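Cwp19 (Clostridioides difficile, PDB 5OQ3) acts as a cell-wall glycoside hydrolase through the TIM-barrel domain described here, and as a whole protein may also have N-acetylmuramoyl-L-alanine amidase activity. Local coordinates at residues Met27-Ile32 against Thr68-Val73; Phe199-Thr204 against Asp215-Glu220. All blocks are in the same frame, centred on the assembly; numbering follows the deposited sequence.

Contact 1 (Met27-Ile32 against Thr68-Val73)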
# COMPACT_ATOMS: atom_id res chain seq x y z
N MET A 27 8.80 -10.55 -9.88
CA MET A 27 8.66 -9.81 -8.60
C MET A 27 8.31 -10.74 -7.47
O MET A 27 7.38 -11.51 -7.60
CB MET A 27 7.60 -8.70 -8.75
CG MET A 27 7.23 -7.97 -7.48
SD MET A 27 8.63 -7.10 -6.74
CE MET A 27 8.86 -5.77 -7.86
N ARG A 28 9.09 -10.69 -6.39
CA ARG A 28 8.87 -11.54 -5.24
C ARG A 28 9.02 -10.67 -3.98
O ARG A 28 10.09 -10.62 -3.39
CB ARG A 28 9.92 -12.70 -5.25
CG ARG A 28 9.79 -13.56 -6.49
CD ARG A 28 10.97 -14.51 -6.70
NE ARG A 28 10.79 -15.32 -7.91
CZ ARG A 28 11.64 -16.24 -8.36
NH1 ARG A 28 12.80 -16.44 -7.74
NH2 ARG A 28 11.32 -16.96 -9.42
N ALA A 29 7.95 -9.95 -3.64
CA ALA A 29 8.03 -8.91 -2.60
C ALA A 29 7.35 -9.32 -1.34
O ALA A 29 6.46 -10.14 -1.36
CB ALA A 29 7.40 -7.62 -3.13
N ALA A 30 7.77 -8.72 -0.25
CA ALA A 30 7.06 -8.82 1.00
C ALA A 30 6.77 -7.41 1.53
O ALA A 30 7.67 -6.57 1.55
CB ALA A 30 7.83 -9.62 2.02
N TRP A 31 5.55 -7.21 2.01
CA TRP A 31 5.19 -6.01 2.75
C TRP A 31 5.78 -6.09 4.15
O TRP A 31 5.64 -7.12 4.83
CB TRP A 31 3.67 -5.83 2.84
CG TRP A 31 3.02 -5.27 1.63
CD1 TRP A 31 3.02 -3.97 1.24
CD2 TRP A 31 2.15 -5.95 0.71
NE1 TRP A 31 2.28 -3.82 0.11
CE2 TRP A 31 1.68 -5.00 -0.19
CE3 TRP A 31 1.68 -7.26 0.61
CZ2 TRP A 31 0.80 -5.31 -1.24
CZ3 TRP A 31 0.79 -7.57 -0.39
CH2 TRP A 31 0.36 -6.60 -1.30
N ILE A 32 6.41 -4.99 4.57
CA ILE A 32 6.88 -4.81 5.95
C ILE A 32 6.12 -3.57 6.48
O ILE A 32 6.45 -2.42 6.20
CB ILE A 32 8.41 -4.59 5.96
CG1 ILE A 32 9.13 -5.84 5.36
CG2 ILE A 32 8.93 -4.28 7.37
CD1 ILE A 32 10.64 -5.70 5.24
N THR A 68 12.38 -8.16 -2.93
CA THR A 68 11.88 -6.77 -2.83
C THR A 68 11.23 -6.58 -1.47
O THR A 68 10.35 -7.38 -1.12
CB THR A 68 10.88 -6.44 -3.97
OG1 THR A 68 11.52 -6.64 -5.24
CG2 THR A 68 10.41 -4.98 -3.89
N ALA A 69 11.61 -5.51 -0.77
CA ALA A 69 11.00 -5.17 0.52
C ALA A 69 10.15 -3.94 0.27
O ALA A 69 10.63 -2.94 -0.26
CB ALA A 69 12.08 -4.85 1.55
N VAL A 70 8.91 -3.97 0.67
CA VAL A 70 7.95 -2.86 0.51
C VAL A 70 7.66 -2.36 1.92
O VAL A 70 6.91 -3.01 2.69
CB VAL A 70 6.66 -3.30 -0.21
CG1 VAL A 70 5.75 -2.08 -0.40
CG2 VAL A 70 6.98 -3.91 -1.58
N VAL A 71 8.33 -1.27 2.32
CA VAL A 71 8.43 -0.88 3.73
C VAL A 71 7.62 0.39 3.97
O VAL A 71 7.82 1.37 3.26
CB VAL A 71 9.91 -0.67 4.11
CG1 VAL A 71 10.01 -0.28 5.58
CG2 VAL A 71 10.70 -1.97 3.81
N GLN A 72 6.73 0.36 4.95
CA GLN A 72 5.78 1.45 5.24
C GLN A 72 6.47 2.58 5.96
O GLN A 72 6.63 2.55 7.17
CB GLN A 72 4.62 0.86 6.06
CG GLN A 72 3.40 1.73 6.18
CD GLN A 72 2.28 1.03 6.89
OE1 GLN A 72 2.54 0.18 7.76
NE2 GLN A 72 1.03 1.40 6.57
N VAL A 73 6.88 3.59 5.18
CA VAL A 73 7.59 4.74 5.68
C VAL A 73 6.67 5.86 6.17
O VAL A 73 7.11 6.76 6.87
CB VAL A 73 8.61 5.29 4.67
CG1 VAL A 73 9.65 4.23 4.30
CG2 VAL A 73 7.99 5.89 3.42

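Contact 2 (Phe199-Thr204 against Asp215-Glu220)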
# COMPACT_ATOMS: atom_id res chain seq x y z
N PHE A 199 -18.62 11.12 2.92
CA PHE A 199 -17.44 11.84 3.36
C PHE A 199 -17.86 13.30 3.36
O PHE A 199 -18.52 13.72 2.42
CB PHE A 199 -16.34 11.64 2.34
CG PHE A 199 -14.98 12.11 2.75
CD1 PHE A 199 -14.29 11.50 3.77
CD2 PHE A 199 -14.35 13.10 2.05
CE1 PHE A 199 -13.01 11.88 4.08
CE2 PHE A 199 -13.05 13.49 2.36
CZ PHE A 199 -12.38 12.87 3.37
N ASN A 200 -17.46 14.06 4.38
CA ASN A 200 -17.95 15.43 4.53
C ASN A 200 -17.11 16.42 3.72
O ASN A 200 -16.37 17.24 4.28
CB ASN A 200 -17.99 15.83 6.00
CG ASN A 200 -18.68 17.15 6.21
OD1 ASN A 200 -19.17 17.77 5.25
ND2 ASN A 200 -18.73 17.59 7.45
N ASP A 201 -17.27 16.31 2.41
CA ASP A 201 -16.56 17.15 1.45
C ASP A 201 -17.49 18.02 0.63
O ASP A 201 -17.12 18.46 -0.44
CB ASP A 201 -15.69 16.32 0.50
CG ASP A 201 -16.46 15.30 -0.30
OD1 ASP A 201 -17.72 15.27 -0.19
OD2 ASP A 201 -15.82 14.54 -1.07
N THR A 202 -18.69 18.30 1.12
CA THR A 202 -19.64 19.08 0.31
C THR A 202 -19.07 20.42 -0.11
O THR A 202 -19.25 20.83 -1.25
CB THR A 202 -20.93 19.28 1.07
OG1 THR A 202 -21.40 17.99 1.48
CG2 THR A 202 -21.95 20.00 0.22
N ALA A 203 -18.38 21.11 0.80
CA ALA A 203 -17.85 22.43 0.45
C ALA A 203 -16.78 22.31 -0.62
O ALA A 203 -16.74 23.10 -1.55
CB ALA A 203 -17.30 23.12 1.69
N THR A 204 -15.92 21.29 -0.52
CA THR A 204 -14.90 21.03 -1.50
C THR A 204 -15.55 20.76 -2.86
O THR A 204 -15.11 21.28 -3.88
CB THR A 204 -14.07 19.83 -1.06
OG1 THR A 204 -13.71 19.98 0.30
CG2 THR A 204 -12.83 19.69 -1.89
N ASP A 215 -19.63 11.29 -7.40
CA ASP A 215 -18.85 10.10 -7.22
C ASP A 215 -17.81 9.97 -8.31
O ASP A 215 -16.69 9.54 -8.03
CB ASP A 215 -19.71 8.85 -7.12
CG ASP A 215 -20.49 8.79 -5.83
OD1 ASP A 215 -20.20 9.52 -4.88
OD2 ASP A 215 -21.36 7.95 -5.73
N ASN A 216 -18.12 10.42 -9.52
CA ASN A 216 -17.12 10.46 -10.56
C ASN A 216 -16.01 11.49 -10.23
O ASN A 216 -14.84 11.21 -10.49
CB ASN A 216 -17.75 10.82 -11.93
CG ASN A 216 -18.71 9.76 -12.47
OD1 ASN A 216 -18.82 8.69 -11.95
ND2 ASN A 216 -19.38 10.10 -13.57
N TRP A 217 -16.40 12.61 -9.66
CA TRP A 217 -15.45 13.61 -9.23
C TRP A 217 -14.52 13.05 -8.14
O TRP A 217 -13.32 13.27 -8.19
CB TRP A 217 -16.21 14.86 -8.75
CG TRP A 217 -15.39 15.92 -8.13
CD1 TRP A 217 -14.58 16.83 -8.75
CD2 TRP A 217 -15.27 16.16 -6.72
NE1 TRP A 217 -14.00 17.63 -7.79
CE2 TRP A 217 -14.40 17.24 -6.54
CE3 TRP A 217 -15.81 15.54 -5.59
CZ2 TRP A 217 -14.04 17.71 -5.27
CZ3 TRP A 217 -15.50 16.01 -4.37
CH2 TRP A 217 -14.63 17.09 -4.20
N ARG A 218 -15.05 12.31 -7.17
CA ARG A 218 -14.21 11.71 -6.14
C ARG A 218 -13.23 10.70 -6.75
O ARG A 218 -12.04 10.69 -6.38
CB ARG A 218 -15.08 10.99 -5.08
CG ARG A 218 -15.83 11.95 -4.17
CD ARG A 218 -16.61 11.20 -3.17
NE ARG A 218 -17.23 12.10 -2.19
CZ ARG A 218 -18.25 11.76 -1.42
NH1 ARG A 218 -18.82 10.58 -1.54
NH2 ARG A 218 -18.71 12.65 -0.56
N ARG A 219 -13.69 9.87 -7.69
CA ARG A 219 -12.77 8.97 -8.38
C ARG A 219 -11.65 9.74 -9.10
O ARG A 219 -10.47 9.34 -9.03
CB ARG A 219 -13.51 7.98 -9.32
CG ARG A 219 -14.20 6.82 -8.61
CD ARG A 219 -14.99 5.94 -9.59
NE ARG A 219 -16.26 6.50 -10.00
CZ ARG A 219 -17.40 6.36 -9.33
NH1 ARG A 219 -18.50 6.90 -9.82
NH2 ARG A 219 -17.42 5.67 -8.20
N GLU A 220 -12.03 10.84 -9.74
CA GLU A 220 -11.04 11.64 -10.42
C GLU A 220 -10.06 12.32 -9.47
O GLU A 220 -8.91 12.51 -9.83
CB GLU A 220 -11.68 12.62 -11.37
CG GLU A 220 -10.67 13.35 -12.26
CD GLU A 220 -9.86 12.52 -13.25
OE1 GLU A 220 -8.84 13.03 -13.78
OE2 GLU A 220 -10.18 11.40 -13.52
O HOH W 1 -21.08 12.14 1.25

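Contact 1 (Met27-Ile32 against Thr68-Val73)
Trp31 and Val70 lie side by side on neighbouring parallel strands of the TIM barrel, 27-32 and 68-72, which helix 47-63 links into a beta-alpha-beta unit. Val70 has CG1 anti to its backbone N (chi1 -177°), which sets that methyl 3.7 Å from Trp31 CD1, obliquely to the ring, and leaves CG2 to meet Ala29 CB at 4.0 Å. The indole then runs into the barrel interior, where it meets Trp122 edge-to-face and also touches His188 and Met360. A large aromatic suits this filling role, whereas the small Ala29 is consistent with the close approach of the strands here, where its CB lies 3.8 Å from Thr68 CB. Toward the start of the strand, Met27 folds back through bends at chi2 and chi3, crosses Thr68 at about a right angle and brings SD to 3.3 Å from Thr68 OG1.

The other face turns to helix 47-63. Ile32 stretches its CG1 branch so that CD1 reaches Val71 CG2 at 4.0 Å and Ala69 CB at 4.1 Å, while its side chain also packs on Leu57 and Leu61. Branched aliphatic residues and alanine fit this buried apolar layer.

Past these faces, Gln72 OE1 accepts from Val35 N and is hydrogen-bonded to Ser33 OG, two partners just after Ile32. Four good backbone hydrogen bonds zip the strands together; in the shortest, Ile32 N reaches Val70 O at 2.8 Å.

Contact 2 (Phe199-Thr204 against Asp215-Glu220)
Arg218 and Asp201 form a bidentate, side-on salt bridge that ties the start of helix 202-208 to the long helix 214-236 on the outside of the TIM barrel, which in chain order comes between strands 186-189 and 241-244. From CB, which points toward the partner segment, the arginine is extended through CG and CD to NE, and both of those methylenes pass 4.0 Å from Asp201 OD2. Arg218 NE donates to Asp201 OD2 at 3.0 Å, meeting the syn lone pair of that oxygen. Beyond CZ, NH2 gives a nearly straight bond (171°) to Asp201 OD1 at 2.8 Å; this oxygen lies in the guanidinium plane, although the two flat groups are turned 36° apart. NH2 also donates to a water that in turn accepts from Phe199 N. The remaining nitrogen, NH1, has a weak hydrogen bond to Tyr272 OH and a long, purely electrostatic pairing with Asp215, so a second carboxylate probably adds to the field that stabilises the positive charge. Phe199 CB sits over one guanidinium face, near its rim.

Asp201 can answer both nitrogens because its CG stands between the backbone N and the carbonyl carbon (chi1 59°), turning the carboxylate toward helix 214-236. An arginine fits here through its length and its array of N-H groups, an aspartate through its short, rigid reach. Beside the pair, Trp217 turns the edge of its six-membered ring to Asp201 and Thr204, and packs edge-to-face with Tyr205. Its CZ3 comes 3.6 Å from Asp201 OD2, and Thr204, whose OG1 is bonded to Asp161, rests CG2 3.9 Å from Trp217 CH2.

How the contacts relate
Both contacts belong to one TIM-barrel domain but to different layers of it. Contact 1 is a strand pair of the barrel wall, its centre about 10 Å from the centre of the chain; contact 2 joins a loop and helix start to an outer helix, its centre about 22 Å from that point. Their centres are about 31 Å apart and their nearest atoms about 18 Å. The chain connection between them runs through strand 186-189, whose His188 meets Trp31 of contact 1 inside the barrel. In TIM-barrel enzymes the active site lies at the C-terminal ends of the strands, so contact 1, whose strands end there, is probably the nearer to it; no catalytic residue is identified here.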